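Local coordinates for uncharacterized NTF2-like protein (Burkholderia xenovorans LB400, PDB 3FGY) that is of unknown function but has the NTF2-like fold of the SnoaL-like family, which often holds a small-molecule pocket, and forms a dimer, at residues G79-V84 with A106-K111; M2-N7 with F75-E80. All coordinates share one frame; numbering follows the deposited sequence.

Contact 1: residues G79-V84 with A106-K111; sequences GERVLV and AITVRK
In Glu80, chi1 of 74° sets CG between the backbone N and the carbonyl carbon, and the extended chain beyond it ends with the carboxylate at Arg110. Arg110 grips the two carboxylate oxygens side-on in the Glu80 conformer described; a second was also modelled. Arg110 NE meets Glu80 OE1 at 3.0 Å, in the guanidinium plane but from above the carboxylate plane, while Arg110 NH2 reaches Glu80 OE2 at 2.9 Å on its syn side, tilted from both planes. The two planes stand 58° apart in this salt bridge, and Thr108 CG2 packs alongside, 3.6 Å from Glu80 CG and CD, and over one face of the Arg110 guanidinium, toward its rim. The Arg81 chain bends at chi2 and chi3, and its NH1 lies 2.9 Å from Thr108 OG1 in a bent hydrogen bond; a water links the same NH1 to Ala106 O. Arg81 NE forms a salt bridge with Glu74 of the second subunit. Leu83 CD1 packs on Ala106 CB at 3.8 Å, on the sheet face that also carries Arg81 and Thr108. The backbones pair antiparallel, with reciprocal bonds between Val82 and Ile107 and one from Val109 N to Glu80 O (2.9 Å). These segments belong to the hairpin of strands 81-92 and 98-110, flanked by strands 65-78 and 113-120; helix 5-20 covers the Val82, Ile107 and Val109 face through Val11.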
loop_
_atom_site.group_PDB
_atom_site.type_symbol
_atom_site.label_atom_id
_atom_site.label_comp_id
_atom_site.label_asym_id
_atom_site.label_seq_id
_atom_site.Cartn_x
_atom_site.Cartn_y
_atom_site.Cartn_z
ATOM N N GLY A 79 6.037 -4.645 -15.906
ATOM C CA GLY A 79 6.893 -3.611 -16.433
ATOM C C GLY A 79 8.126 -3.466 -15.562
ATOM O O GLY A 79 8.769 -4.456 -15.231
ATOM N N GLU A 80 8.418 -2.232 -15.169
ATOM C CA GLU A 80 9.583 -1.945 -14.332
ATOM C C GLU A 80 9.219 -1.949 -12.846
ATOM O O GLU A 80 10.035 -1.601 -12.001
ATOM C CB GLU A 80 10.230 -0.608 -14.734
ATOM C CG GLU A 80 9.477 0.655 -14.326
ATOM C CD GLU A 80 10.111 1.933 -14.873
ATOM O OE1 GLU A 80 11.148 1.851 -15.559
ATOM O OE2 GLU A 80 9.554 3.018 -14.621
ATOM N N ARG A 81 7.995 -2.349 -12.528
ATOM C CA ARG A 81 7.478 -2.260 -11.173
ATOM C C ARG A 81 7.383 -3.619 -10.489
ATOM O O ARG A 81 7.017 -4.596 -11.129
ATOM C CB ARG A 81 6.101 -1.591 -11.210
ATOM C CG ARG A 81 6.112 -0.220 -11.888
ATOM C CD ARG A 81 6.541 0.860 -10.924
ATOM N NE ARG A 81 5.434 1.358 -10.093
ATOM C CZ ARG A 81 5.598 1.952 -8.907
ATOM N NH1 ARG A 81 6.792 2.100 -8.360
ATOM N NH2 ARG A 81 4.546 2.382 -8.243
ATOM N N VAL A 82 7.747 -3.659 -9.208
ATOM C CA VAL A 82 7.550 -4.809 -8.349
ATOM C C VAL A 82 6.902 -4.270 -7.078
ATOM O O VAL A 82 7.470 -3.428 -6.397
ATOM C CB VAL A 82 8.895 -5.514 -8.004
ATOM C CG1 VAL A 82 8.650 -6.726 -7.169
ATOM C CG2 VAL A 82 9.622 -5.921 -9.278
ATOM N N LEU A 83 5.670 -4.688 -6.821
ATOM C CA LEU A 83 5.013 -4.349 -5.583
ATOM C C LEU A 83 5.095 -5.556 -4.673
ATOM O O LEU A 83 4.748 -6.681 -5.065
ATOM C CB LEU A 83 3.582 -3.909 -5.847
ATOM C CG LEU A 83 3.457 -2.405 -6.088
ATOM C CD1 LEU A 83 4.284 -1.885 -7.277
ATOM C CD2 LEU A 83 1.957 -2.021 -6.186
ATOM N N VAL A 84 5.601 -5.332 -3.466
ATOM C CA VAL A 84 5.791 -6.366 -2.474
ATOM C C VAL A 84 4.717 -6.178 -1.400
ATOM O O VAL A 84 4.636 -5.104 -0.789
ATOM C CB VAL A 84 7.208 -6.318 -1.851
ATOM C CG1 VAL A 84 7.409 -7.530 -0.962
ATOM C CG2 VAL A 84 8.296 -6.281 -2.959
ATOM N N ALA A 106 6.237 -0.428 -2.914
ATOM C CA ALA A 106 6.105 -0.241 -4.363
ATOM C C ALA A 106 7.480 0.151 -4.859
ATOM O O ALA A 106 8.023 1.207 -4.488
ATOM C CB ALA A 106 5.083 0.840 -4.699
ATOM N N ILE A 107 8.039 -0.730 -5.668
ATOM C CA ILE A 107 9.431 -0.632 -6.093
ATOM C C ILE A 107 9.513 -0.467 -7.610
ATOM O O ILE A 107 8.750 -1.089 -8.356
ATOM C CB ILE A 107 10.258 -1.842 -5.600
ATOM C CG1 ILE A 107 10.149 -1.961 -4.073
ATOM C CG2 ILE A 107 11.704 -1.717 -6.032
ATOM C CD1 ILE A 107 10.830 -3.141 -3.491
ATOM N N THR A 108 10.445 0.381 -8.045
ATOM C CA THR A 108 10.803 0.538 -9.452
ATOM C C THR A 108 12.242 0.063 -9.613
ATOM O O THR A 108 13.121 0.452 -8.830
ATOM C CB THR A 108 10.676 1.994 -9.920
ATOM O OG1 THR A 108 9.345 2.466 -9.685
ATOM C CG2 THR A 108 11.029 2.121 -11.417
ATOM N N VAL A 109 12.452 -0.821 -10.592
ATOM C CA VAL A 109 13.767 -1.349 -10.912
ATOM C C VAL A 109 14.113 -0.879 -12.312
ATOM O O VAL A 109 13.298 -1.019 -13.233
ATOM C CB VAL A 109 13.773 -2.874 -10.923
ATOM C CG1 VAL A 109 15.181 -3.416 -11.329
ATOM C CG2 VAL A 109 13.267 -3.424 -9.585
ATOM N N ARG A 110 15.313 -0.312 -12.452
ATOM C CA ARG A 110 15.855 0.111 -13.747
ATOM C C ARG A 110 17.334 -0.244 -13.817
ATOM O O ARG A 110 18.057 -0.104 -12.828
ATOM C CB ARG A 110 15.707 1.619 -13.919
ATOM C CG ARG A 110 14.283 2.077 -14.093
ATOM C CD ARG A 110 14.195 3.588 -14.072
ATOM N NE ARG A 110 12.828 4.020 -14.328
ATOM C CZ ARG A 110 12.314 5.175 -13.914
ATOM N NH1 ARG A 110 13.054 6.058 -13.246
ATOM N NH2 ARG A 110 11.046 5.464 -14.180
ATOM N N LYS A 111 17.783 -0.708 -14.985
ATOM C CA LYS A 111 19.192 -1.070 -15.172
ATOM C C LYS A 111 19.640 -2.047 -14.081
ATOM O O LYS A 111 20.753 -1.944 -13.549
ATOM C CB LYS A 111 20.082 0.189 -15.158
ATOM C CG LYS A 111 19.660 1.303 -16.133
ATOM C CD LYS A 111 20.403 1.228 -17.450
HETATM O O HOH W 1 7.108 3.502 -5.751
#

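Contact 2: residues M2-N7 with F75-E80; sequences MSTQEN and FVAQGE
Direct packing is by Thr4 on Ala77: the Ala77 methyl CB lies 3.5 Å from Thr4 CB and 3.6 Å from the Thr4 hydroxyl OG1. Thr4 CG2, anti to the carbonyl carbon, rests beside the Ala77 carbonyl and reaches to 3.8 Å from Gln78 N. The polar part runs largely through three waters. One accepts from Gly79 N and donates to Met2 O, a selenomethionine carbonyl. A second donates to Ala77 O at 2.7 Å and also bonds Thr4 OG1, so one water bridges the hydroxyl and the strand carbonyl just beside the CB contact. The third accepts from Asn7 ND2 (3.1 Å) and donates to Gly79 O. Asn7 ND2 itself lies 3.4 Å from Gly79 O. Across the subunit interface, Ala77 N and Gln78 OE1 bond to Gln78 OE1 and Ala77 N of the second subunit, respectively. The N-terminal helix 5-20 thus begins against the end of strand 65-78, where the chain turns through Gly79 into strand 81-92; a helix laid on a curved mixed sheet is characteristic of the NTF2-like alpha+beta fold.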
loop_
_atom_site.group_PDB
_atom_site.type_symbol
_atom_site.label_atom_id
_atom_site.label_comp_id
_atom_site.label_asym_id
_atom_site.label_seq_id
_atom_site.Cartn_x
_atom_site.Cartn_y
_atom_site.Cartn_z
HETATM N N MSE A 2 7.326 -6.823 -20.937
HETATM C CA MSE A 2 8.680 -7.340 -20.780
HETATM C C MSE A 2 8.691 -8.290 -19.581
HETATM O O MSE A 2 7.928 -8.139 -18.636
HETATM C CB MSE A 2 9.712 -6.218 -20.636
HETATM C CG MSE A 2 10.039 -5.483 -21.942
HETATM SE SE MSE A 2 10.928 -6.582 -23.295
HETATM C CE MSE A 2 12.560 -6.972 -22.329
ATOM N N SER A 3 9.525 -9.319 -19.670
ATOM C CA SER A 3 9.647 -10.280 -18.579
ATOM C C SER A 3 10.050 -9.592 -17.277
ATOM O O SER A 3 10.938 -8.741 -17.290
ATOM C CB SER A 3 10.704 -11.323 -18.936
ATOM O OG SER A 3 11.041 -12.079 -17.785
ATOM N N THR A 4 9.421 -9.985 -16.163
ATOM C CA THR A 4 9.692 -9.413 -14.821
ATOM C C THR A 4 10.541 -10.302 -13.886
ATOM O O THR A 4 10.818 -9.930 -12.733
ATOM C CB THR A 4 8.369 -9.149 -14.085
ATOM O OG1 THR A 4 7.691 -10.399 -13.887
ATOM C CG2 THR A 4 7.487 -8.189 -14.873
ATOM N N GLN A 5 10.922 -11.478 -14.373
ATOM C CA GLN A 5 11.586 -12.493 -13.553
ATOM C C GLN A 5 12.848 -11.919 -12.931
ATOM O O GLN A 5 13.126 -12.128 -11.742
ATOM C CB GLN A 5 11.965 -13.712 -14.414
ATOM C CG GLN A 5 10.839 -14.279 -15.291
ATOM C CD GLN A 5 9.683 -14.795 -14.489
ATOM O OE1 GLN A 5 8.536 -14.379 -14.687
ATOM N NE2 GLN A 5 9.969 -15.704 -13.559
ATOM N N GLU A 6 13.579 -11.172 -13.753
ATOM C CA GLU A 6 14.861 -10.608 -13.369
ATOM C C GLU A 6 14.646 -9.525 -12.328
ATOM O O GLU A 6 15.361 -9.484 -11.322
ATOM C CB GLU A 6 15.614 -10.039 -14.586
ATOM C CG GLU A 6 15.821 -11.026 -15.770
ATOM C CD GLU A 6 14.684 -10.981 -16.819
ATOM O OE1 GLU A 6 13.506 -11.313 -16.489
ATOM O OE2 GLU A 6 14.983 -10.628 -17.985
ATOM N N ASN A 7 13.655 -8.665 -12.550
ATOM C CA ASN A 7 13.363 -7.605 -11.570
ATOM C C ASN A 7 12.944 -8.158 -10.218
ATOM O O ASN A 7 13.353 -7.644 -9.175
ATOM C CB ASN A 7 12.278 -6.654 -12.078
ATOM C CG ASN A 7 12.762 -5.795 -13.199
ATOM O OD1 ASN A 7 13.952 -5.796 -13.498
ATOM N ND2 ASN A 7 11.857 -5.048 -13.830
ATOM N N PHE A 75 4.909 -11.063 -4.320
ATOM C CA PHE A 75 5.479 -10.168 -5.329
ATOM C C PHE A 75 4.500 -10.070 -6.492
ATOM O O PHE A 75 4.101 -11.105 -7.058
ATOM C CB PHE A 75 6.846 -10.676 -5.806
ATOM C CG PHE A 75 7.864 -10.700 -4.736
ATOM C CD1 PHE A 75 7.915 -11.764 -3.840
ATOM C CD2 PHE A 75 8.733 -9.642 -4.555
ATOM C CE1 PHE A 75 8.825 -11.784 -2.820
ATOM C CE2 PHE A 75 9.644 -9.667 -3.529
ATOM C CZ PHE A 75 9.691 -10.727 -2.663
ATOM N N VAL A 76 4.131 -8.844 -6.841
ATOM C CA VAL A 76 3.304 -8.572 -7.998
ATOM C C VAL A 76 4.097 -7.631 -8.896
ATOM O O VAL A 76 4.375 -6.498 -8.491
ATOM C CB VAL A 76 1.970 -7.935 -7.614
ATOM C CG1 VAL A 76 1.105 -7.734 -8.879
ATOM C CG2 VAL A 76 1.249 -8.806 -6.572
ATOM N N ALA A 77 4.444 -8.112 -10.095
ATOM C CA ALA A 77 5.409 -7.462 -10.972
ATOM C C ALA A 77 4.807 -7.228 -12.368
ATOM O O ALA A 77 4.203 -8.125 -12.959
ATOM C CB ALA A 77 6.712 -8.323 -11.086
ATOM N N GLN A 78 5.008 -6.026 -12.890
ATOM C CA GLN A 78 4.612 -5.684 -14.245
ATOM C C GLN A 78 5.506 -4.532 -14.696
ATOM O O GLN A 78 5.771 -3.590 -13.926
ATOM C CB GLN A 78 3.122 -5.309 -14.295
ATOM C CG GLN A 78 2.588 -5.188 -15.707
ATOM C CD GLN A 78 1.087 -4.967 -15.761
ATOM O OE1 GLN A 78 0.496 -4.389 -14.861
ATOM N NE2 GLN A 78 0.470 -5.401 -16.869
ATOM N N GLY A 79 6.037 -4.645 -15.906
ATOM C CA GLY A 79 6.893 -3.611 -16.433
ATOM C C GLY A 79 8.126 -3.466 -15.562
ATOM O O GLY A 79 8.769 -4.456 -15.231
ATOM N N GLU A 80 8.418 -2.232 -15.169
ATOM C CA GLU A 80 9.583 -1.945 -14.332
ATOM C C GLU A 80 9.219 -1.949 -12.846
ATOM O O GLU A 80 10.035 -1.601 -12.001
ATOM C CB GLU A 80 10.230 -0.608 -14.734
ATOM C CG GLU A 80 9.477 0.655 -14.326
ATOM C CD GLU A 80 10.111 1.933 -14.873
ATOM O OE1 GLU A 80 11.148 1.851 -15.559
ATOM O OE2 GLU A 80 9.554 3.018 -14.621
HETATM O O HOH W 2 5.550 -6.932 -17.570
HETATM O O HOH W 3 4.870 -10.728 -13.500
HETATM O O HOH W 4 9.013 -5.820 -12.881
#

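Overall arrangement
Contact 1 is mostly buried, apart from its exposed Arg110 end, and pairs two neighbouring strands, whereas contact 2 lies at the surface and sets the start of helix 5-20 against the end of strand 65-78. The two share Gly79 and Glu80, the turn between strands 65-78 and 81-92, and their centres are about 7 Å apart. Direct backbone bonds, a salt bridge and apolar packing hold contact 1; contact 2 relies on one tight apolar touch and bridging waters. They meet directly: a probable hydrogen bond joins Leu83 N to Val76 O, and Phe75 packs on Val82 and Val84. Both reach the second subunit, contact 1 through Arg81 and Leu83, contact 2 through strand 65-78.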